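Local structure of cellulase (Uncultured bacterium, 3WX5) at residues 69-74 against 115-120; 150-155 against 224-229. The protein cleaves internal beta-1,4-glucosidic bonds of cellulose, acting as a glycoside hydrolase family 12 endoglucanase. All blocks are in the same frame, centred on the assembly; numbering follows the deposited sequence.

Interaction 1 of 2, residues 69-74 against 115-120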
ATOM      1  N   ASN A  69      -3.133  -9.690  16.970  1.00 12.92           N
ATOM      2  CA  ASN A  69      -3.576 -10.681  15.972  1.00 12.81           C
ATOM      3  C   ASN A  69      -2.506 -11.721  15.726  1.00 11.03           C
ATOM      4  O   ASN A  69      -2.525 -12.423  14.709  1.00 12.67           O
ATOM      5  CB  ASN A  69      -3.925  -9.970  14.669  1.00 12.38           C
ATOM      6  CG  ASN A  69      -4.990 -10.698  13.852  1.00 18.91           C
ATOM      7  OD1 ASN A  69      -4.957 -10.699  12.604  1.00 17.72           O
ATOM      8  ND2 ASN A  69      -5.963 -11.270  14.539  1.00 16.08           N
ATOM      9  N   GLY A  70      -1.599 -11.899  16.686  1.00 11.14           N
ATOM     10  CA  GLY A  70      -0.526 -12.870  16.466  1.00 11.32           C
ATOM     11  C   GLY A  70       0.316 -12.463  15.268  1.00 11.10           C
ATOM     12  O   GLY A  70       0.662 -11.282  15.122  1.00 10.86           O
ATOM     13  N   ASP A  71       0.630 -13.410  14.388  0.50  5.36           N
ATOM     14  CA  ASP A  71       1.462 -13.068  13.253  0.50  6.10           C
ATOM     15  C   ASP A  71       0.692 -12.927  11.959  0.50  5.05           C
ATOM     16  O   ASP A  71       1.275 -12.910  10.896  0.50  2.71           O
ATOM     17  CB  ASP A  71       2.608 -14.050  13.106  1.00 12.42           C
ATOM     18  CG  ASP A  71       3.685 -13.834  14.168  1.00 19.28           C
ATOM     19  OD1 ASP A  71       4.040 -12.665  14.429  1.00 20.85           O
ATOM     20  OD2 ASP A  71       4.048 -14.810  14.837  1.00 25.39           O
ATOM     21  N   ASN A  72      -0.612 -12.724  12.082  1.00  8.71           N
ATOM     22  CA  ASN A  72      -1.494 -12.426  10.949  1.00 10.07           C
ATOM     23  C   ASN A  72      -1.806 -10.936  10.917  1.00 11.24           C
ATOM     24  O   ASN A  72      -2.204 -10.357  11.946  1.00 11.10           O
ATOM     25  CB  ASN A  72      -2.823 -13.175  11.120  1.00 12.60           C
ATOM     26  CG  ASN A  72      -2.681 -14.665  10.905  1.00 14.52           C
ATOM     27  OD1 ASN A  72      -1.677 -15.120  10.347  1.00 15.88           O
ATOM     28  ND2 ASN A  72      -3.669 -15.436  11.355  1.00 10.37           N
ATOM     29  N   VAL A  73      -1.682 -10.315   9.749  1.00 11.27           N
ATOM     30  CA  VAL A  73      -2.090  -8.899   9.622  1.00 12.14           C
ATOM     31  C   VAL A  73      -3.577  -8.713   9.966  1.00 13.88           C
ATOM     32  O   VAL A  73      -4.446  -9.434   9.457  1.00 13.24           O
ATOM     33  CB  VAL A  73      -1.816  -8.347   8.227  1.00 14.11           C
ATOM     34  CG1 VAL A  73      -2.374  -6.906   8.094  1.00  9.65           C
ATOM     35  CG2 VAL A  73      -0.292  -8.375   7.923  1.00 10.08           C
ATOM     36  N   ALA A  74      -3.853  -7.793  10.887  1.00 12.49           N
ATOM     37  CA  ALA A  74      -5.219  -7.475  11.294  1.00 10.57           C
ATOM     38  C   ALA A  74      -5.882  -6.479  10.354  1.00 11.82           C
ATOM     39  O   ALA A  74      -7.092  -6.522  10.181  1.00 10.88           O
ATOM     40  CB  ALA A  74      -5.230  -6.896  12.733  1.00 11.25           C
ATOM     41  N   SER A 115       5.577   1.765  19.748  1.00 16.88           N
ATOM     42  CA  SER A 115       4.927   0.593  20.322  1.00 16.78           C
ATOM     43  C   SER A 115       4.237  -0.178  19.191  1.00 16.02           C
ATOM     44  O   SER A 115       4.124   0.320  18.076  1.00 15.79           O
ATOM     45  CB  SER A 115       3.882   1.022  21.350  1.00 17.00           C
ATOM     46  OG  SER A 115       2.772   1.666  20.724  1.00 21.37           O
ATOM     47  N   GLY A 116       3.657  -1.321  19.517  1.00 15.52           N
ATOM     48  CA  GLY A 116       2.940  -2.111  18.515  1.00 14.46           C
ATOM     49  C   GLY A 116       3.816  -2.921  17.579  1.00 14.53           C
ATOM     50  O   GLY A 116       5.068  -2.908  17.656  1.00 13.48           O
ATOM     51  N   ARG A 117       3.151  -3.668  16.699  1.00 11.29           N
ATOM     52  CA  ARG A 117       3.833  -4.418  15.663  1.00 10.44           C
ATOM     53  C   ARG A 117       3.139  -4.081  14.352  1.00 11.38           C
ATOM     54  O   ARG A 117       1.933  -4.313  14.213  1.00 12.17           O
ATOM     55  CB  ARG A 117       3.726  -5.926  15.962  1.00 10.78           C
ATOM     56  CG  ARG A 117       4.318  -6.283  17.343  1.00 13.95           C
ATOM     57  CD  ARG A 117       4.384  -7.808  17.542  1.00 14.39           C
ATOM     58  NE  ARG A 117       5.442  -8.353  16.681  1.00 20.67           N
ATOM     59  CZ  ARG A 117       5.269  -9.312  15.778  1.00 20.62           C
ATOM     60  NH1 ARG A 117       4.070  -9.894  15.632  1.00 24.17           N
ATOM     61  NH2 ARG A 117       6.293  -9.688  15.019  1.00 10.19           N
ATOM     62  N   TRP A 118       3.866  -3.421  13.455  1.00  9.44           N
ATOM     63  CA  TRP A 118       3.266  -2.767  12.279  1.00 10.64           C
ATOM     64  C   TRP A 118       4.363  -2.484  11.261  1.00 10.22           C
ATOM     65  O   TRP A 118       5.568  -2.617  11.556  1.00  9.87           O
ATOM     66  CB  TRP A 118       2.577  -1.437  12.656  1.00 11.63           C
ATOM     67  CG  TRP A 118       3.499  -0.505  13.451  1.00 12.00           C
ATOM     68  CD1 TRP A 118       3.547  -0.372  14.823  1.00 13.23           C
ATOM     69  CD2 TRP A 118       4.486   0.402  12.926  1.00  9.54           C
ATOM     70  NE1 TRP A 118       4.526   0.527  15.169  1.00 14.29           N
ATOM     71  CE2 TRP A 118       5.127   1.009  14.034  1.00 11.92           C
ATOM     72  CE3 TRP A 118       4.879   0.776  11.634  1.00  9.42           C
ATOM     73  CZ2 TRP A 118       6.177   1.919  13.886  1.00 10.05           C
ATOM     74  CZ3 TRP A 118       5.929   1.712  11.482  1.00 10.30           C
ATOM     75  CH2 TRP A 118       6.559   2.270  12.613  1.00 10.68           C
ATOM     76  N   ASN A 119       3.946  -2.199  10.032  1.00  8.61           N
ATOM     77  CA  ASN A 119       4.864  -1.661   9.038  1.00  9.02           C
ATOM     78  C   ASN A 119       4.222  -0.459   8.370  1.00 12.33           C
ATOM     79  O   ASN A 119       3.037  -0.187   8.619  1.00 10.93           O
ATOM     80  CB  ASN A 119       5.245  -2.732   8.009  1.00  9.38           C
ATOM     81  CG  ASN A 119       4.086  -3.126   7.081  1.00 10.77           C
ATOM     82  OD1 ASN A 119       3.196  -2.318   6.781  1.00 10.06           O
ATOM     83  ND2 ASN A 119       4.189  -4.325   6.502  1.00 12.45           N
ATOM     84  N   ALA A 120       5.034   0.327   7.657  1.00 10.58           N
ATOM     85  CA  ALA A 120       4.517   1.404   6.805  1.00 11.00           C
ATOM     86  C   ALA A 120       4.964   1.051   5.398  1.00 11.36           C
ATOM     87  O   ALA A 120       6.154   0.838   5.172  1.00 10.51           O
ATOM     88  CB  ALA A 120       5.138   2.768   7.235  1.00 10.22           C
TER
HETATM   89  O   HOH W   1       1.617  -9.929  17.025  1.00 20.90           O
HETATM   90  O   HOH W   2       5.762 -11.293  13.079  1.00 29.55           O
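Asp71 and Arg117 meet at the surface in a salt bridge, with Arg117 NH1 donating to Asp71 OD1 at 3.0 Å. It ties a type II' beta turn, Asn69 to Asn72, to the start of strand 117-127 in the jelly-roll beta-sandwich of family 12. The hydrogen bond is somewhat bent, 149° at the hydrogen, and the carboxylate plane stands 79° from that of the guanidinium, so OD1 alone does the gripping instead of a two-pronged pair. The bend at chi3 (72°) swings the arginine head toward the turn.

Two waters at the guanidinium edge bridge the two segments further. Water 1 accepts from Arg117 NH1 at 2.8 Å and donates to Gly70 O, so NH1 serves both the carboxylate and this water. Water 2 donates to Asp71 OD1 and accepts from Arg117 NH2, which also donates to Gly150 O; NE has its own acceptor elsewhere. A methionine here would probably leave the Asp71 carboxylate and Gly150 O without their charged mate and the turn less firmly held. Next along the strand, Trp118 NE1 reaches back to Ser115 O at 2.9 Å, the oxygen lying almost exactly in the indole plane.

Interaction 2 of 2, residues 150-155 against 224-229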
ATOM      1  N   GLY A 150       8.891  -4.215  15.554  1.00 10.49           N
ATOM      2  CA  GLY A 150       8.503  -5.464  16.197  1.00 13.22           C
ATOM      3  C   GLY A 150       8.947  -6.716  15.474  1.00 12.44           C
ATOM      4  O   GLY A 150       8.425  -7.795  15.727  1.00 14.25           O
ATOM      5  N   ASN A 151       9.929  -6.595  14.581  1.00 12.85           N
ATOM      6  CA  ASN A 151      10.444  -7.763  13.846  1.00 13.69           C
ATOM      7  C   ASN A 151       9.397  -8.461  13.002  1.00 12.86           C
ATOM      8  O   ASN A 151       9.499  -9.662  12.772  1.00 13.30           O
ATOM      9  CB  ASN A 151      11.131  -8.804  14.779  1.00 16.07           C
ATOM     10  CG  ASN A 151      12.163  -9.671  14.031  1.00 17.23           C
ATOM     11  OD1 ASN A 151      12.948  -9.153  13.241  1.00 18.01           O
ATOM     12  ND2 ASN A 151      12.197 -10.967  14.323  1.00 16.84           N
ATOM     13  N   VAL A 152       8.405  -7.714  12.516  1.00 10.05           N
ATOM     14  CA  VAL A 152       7.441  -8.249  11.566  1.00 11.42           C
ATOM     15  C   VAL A 152       8.171  -8.590  10.260  1.00 12.75           C
ATOM     16  O   VAL A 152       9.189  -7.974   9.966  1.00 14.11           O
ATOM     17  CB  VAL A 152       6.295  -7.231  11.327  1.00 10.14           C
ATOM     18  CG1 VAL A 152       5.447  -7.085  12.597  1.00 11.39           C
ATOM     19  CG2 VAL A 152       6.860  -5.865  10.892  1.00 13.75           C
ATOM     20  N   MET A 153       7.712  -9.614   9.534  1.00 13.10           N
ATOM     21  CA  MET A 153       8.450 -10.153   8.369  1.00 12.23           C
ATOM     22  C   MET A 153       7.485 -10.134   7.173  1.00 11.13           C
ATOM     23  O   MET A 153       6.303 -10.372   7.346  1.00 10.16           O
ATOM     24  CB  MET A 153       8.863 -11.615   8.620  1.00 14.54           C
ATOM     25  CG  MET A 153      10.096 -11.786   9.513  1.00 19.34           C
ATOM     26  SD  MET A 153      11.542 -10.912   8.849  1.00 24.47           S
ATOM     27  CE  MET A 153      12.356 -10.362  10.363  1.00 23.79           C
ATOM     28  N   PRO A 154       8.003  -9.881   5.959  1.00 11.54           N
ATOM     29  CA  PRO A 154       7.234 -10.126   4.735  1.00 12.86           C
ATOM     30  C   PRO A 154       6.846 -11.596   4.602  1.00 12.00           C
ATOM     31  O   PRO A 154       7.496 -12.482   5.203  1.00 14.36           O
ATOM     32  CB  PRO A 154       8.237  -9.755   3.638  1.00 12.76           C
ATOM     33  CG  PRO A 154       9.060  -8.688   4.265  1.00 12.05           C
ATOM     34  CD  PRO A 154       9.291  -9.244   5.650  1.00 13.21           C
ATOM     35  N   GLY A 155       5.781 -11.848   3.849  1.00 10.79           N
ATOM     36  CA  GLY A 155       5.438 -13.213   3.417  1.00 10.81           C
ATOM     37  C   GLY A 155       6.541 -13.863   2.609  1.00 12.13           C
ATOM     38  O   GLY A 155       7.393 -13.183   2.033  1.00 12.68           O
ATOM     39  N   GLU A 224       0.432  -1.876   7.619  1.00  9.05           N
ATOM     40  CA  GLU A 224      -0.100  -3.170   8.033  1.00  9.50           C
ATOM     41  C   GLU A 224       0.015  -3.264   9.547  1.00 11.20           C
ATOM     42  O   GLU A 224       1.098  -3.083  10.115  1.00  9.48           O
ATOM     43  CB  GLU A 224       0.618  -4.339   7.351  1.00 11.29           C
ATOM     44  CG  GLU A 224       0.447  -4.371   5.825  1.00 12.91           C
ATOM     45  CD  GLU A 224       0.932  -5.684   5.215  1.00 16.77           C
ATOM     46  OE1 GLU A 224       2.144  -5.989   5.292  1.00 13.32           O
ATOM     47  OE2 GLU A 224       0.088  -6.444   4.703  1.00 15.47           O
ATOM     48  N   LEU A 225      -1.086  -3.607  10.206  1.00  9.04           N
ATOM     49  CA  LEU A 225      -1.082  -3.654  11.666  1.00 10.49           C
ATOM     50  C   LEU A 225      -1.231  -5.107  12.130  1.00 11.36           C
ATOM     51  O   LEU A 225      -2.167  -5.787  11.731  1.00 10.85           O
ATOM     52  CB  LEU A 225      -2.235  -2.813  12.209  1.00 10.42           C
ATOM     53  CG  LEU A 225      -2.199  -1.355  11.759  1.00 14.49           C
ATOM     54  CD1 LEU A 225      -3.376  -0.612  12.340  1.00 11.13           C
ATOM     55  CD2 LEU A 225      -0.848  -0.699  12.128  1.00 14.43           C
ATOM     56  N   TRP A 226      -0.279  -5.594  12.936  1.00  9.88           N
ATOM     57  CA  TRP A 226      -0.460  -6.867  13.618  1.00  9.64           C
ATOM     58  C   TRP A 226      -0.916  -6.640  15.073  1.00 12.33           C
ATOM     59  O   TRP A 226      -1.725  -7.396  15.609  1.00 11.92           O
ATOM     60  CB  TRP A 226       0.833  -7.674  13.631  1.00 10.64           C
ATOM     61  CG  TRP A 226       1.260  -8.254  12.286  1.00  9.03           C
ATOM     62  CD1 TRP A 226       1.174  -9.563  11.892  1.00  8.83           C
ATOM     63  CD2 TRP A 226       2.007  -7.578  11.269  1.00  7.81           C
ATOM     64  NE1 TRP A 226       1.787  -9.731  10.666  1.00  9.63           N
ATOM     65  CE2 TRP A 226       2.330  -8.531  10.280  1.00  9.15           C
ATOM     66  CE3 TRP A 226       2.395  -6.244  11.076  1.00  8.73           C
ATOM     67  CZ2 TRP A 226       3.009  -8.195   9.108  1.00 10.18           C
ATOM     68  CZ3 TRP A 226       3.094  -5.920   9.908  1.00  8.69           C
ATOM     69  CH2 TRP A 226       3.415  -6.904   8.960  1.00 12.25           C
ATOM     70  N   GLU A 227      -0.356  -5.608  15.713  1.00 10.99           N
ATOM     71  CA  GLU A 227      -0.608  -5.363  17.135  1.00 14.67           C
ATOM     72  C   GLU A 227      -0.595  -3.855  17.327  1.00 14.24           C
ATOM     73  O   GLU A 227       0.358  -3.193  16.926  1.00 12.66           O
ATOM     74  CB  GLU A 227       0.504  -6.010  17.960  1.00 14.38           C
ATOM     75  CG  GLU A 227       0.140  -6.422  19.375  1.00 27.19           C
ATOM     76  CD  GLU A 227       1.163  -7.442  19.899  1.00 35.77           C
ATOM     77  OE1 GLU A 227       2.317  -7.039  20.067  1.00 32.28           O
ATOM     78  OE2 GLU A 227       0.894  -8.671  19.897  1.00 41.20           O
ATOM     79  N   GLY A 228      -1.678  -3.297  17.865  1.00 14.06           N
ATOM     80  CA  GLY A 228      -1.699  -1.847  18.139  1.00 13.35           C
ATOM     81  C   GLY A 228      -1.721  -0.982  16.893  1.00 14.72           C
ATOM     82  O   GLY A 228      -2.296  -1.364  15.867  1.00 13.92           O
ATOM     83  N   GLY A 229      -1.079   0.183  16.965  1.00 14.04           N
ATOM     84  CA  GLY A 229      -1.047   1.086  15.814  1.00 15.82           C
ATOM     85  C   GLY A 229      -1.457   2.523  16.122  1.00 14.64           C
ATOM     86  O   GLY A 229      -1.247   3.429  15.309  1.00 13.32           O
TER
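Val152 lies over one face of the Trp226 indole, and that apolar overlap carries the contact. The CH-pi part comes from Val152 CG1, which sits 3.7 Å from the centroid of the six-membered ring and only 19° off its normal. Within the ring the methyl leans toward the rim, so that Val152 CG1 to Trp226 CE3, at 3.5 Å, is the closest approach. Val152 CB follows over the far end of the benzo ring, 3.7 Å from Trp226 CH2, and CG2 adds a looser touch at 3.9 Å from Trp226 CZ3. With CG1 anti to the carbonyl carbon (chi1 -68°), the valine turns this methyl onto the ring.

Polar groups contribute little across the interface, where there is no hydrogen bond; each looks elsewhere. Trp226 NE1 makes a weak hydrogen bond to Asp71 O, while Val152 O accepts from Arg184 NH2.

Trp226 stands where the chain turns a corner, and with Glu227 it forms a classic beta bulge opposite Arg117. Its indole also touches Asn119 of strand 117-127, Trp145 of strand 140-149 and the loop residue Val73, while Pro154, farther along the valine's loop, packs on strand 179-185.

Overall arrangement
The two contacts are practically one site, their centres about 3 Å apart, although along the chain interaction 1 closes before interaction 2 opens. Strands 117-127 and 215-225 are neighbours in the large mixed sheet, and backbone bonds probably join the contacts directly: Arg117 N to Glu227 O and Ala74 N to Leu225 O, each 2.8 Å. Loops 69-74 and 150-155, which follow strands 60-65 and 140-149, thus converge on the same bulged strand end. Interaction 1 is solvent-facing and charged, interaction 2 buried and apolar, so a charged, watered pair lies beside a small buried apolar overlap near the ends of these two strands, in a sheet that probably forms the substrate cleft, as in other family 12 enzymes.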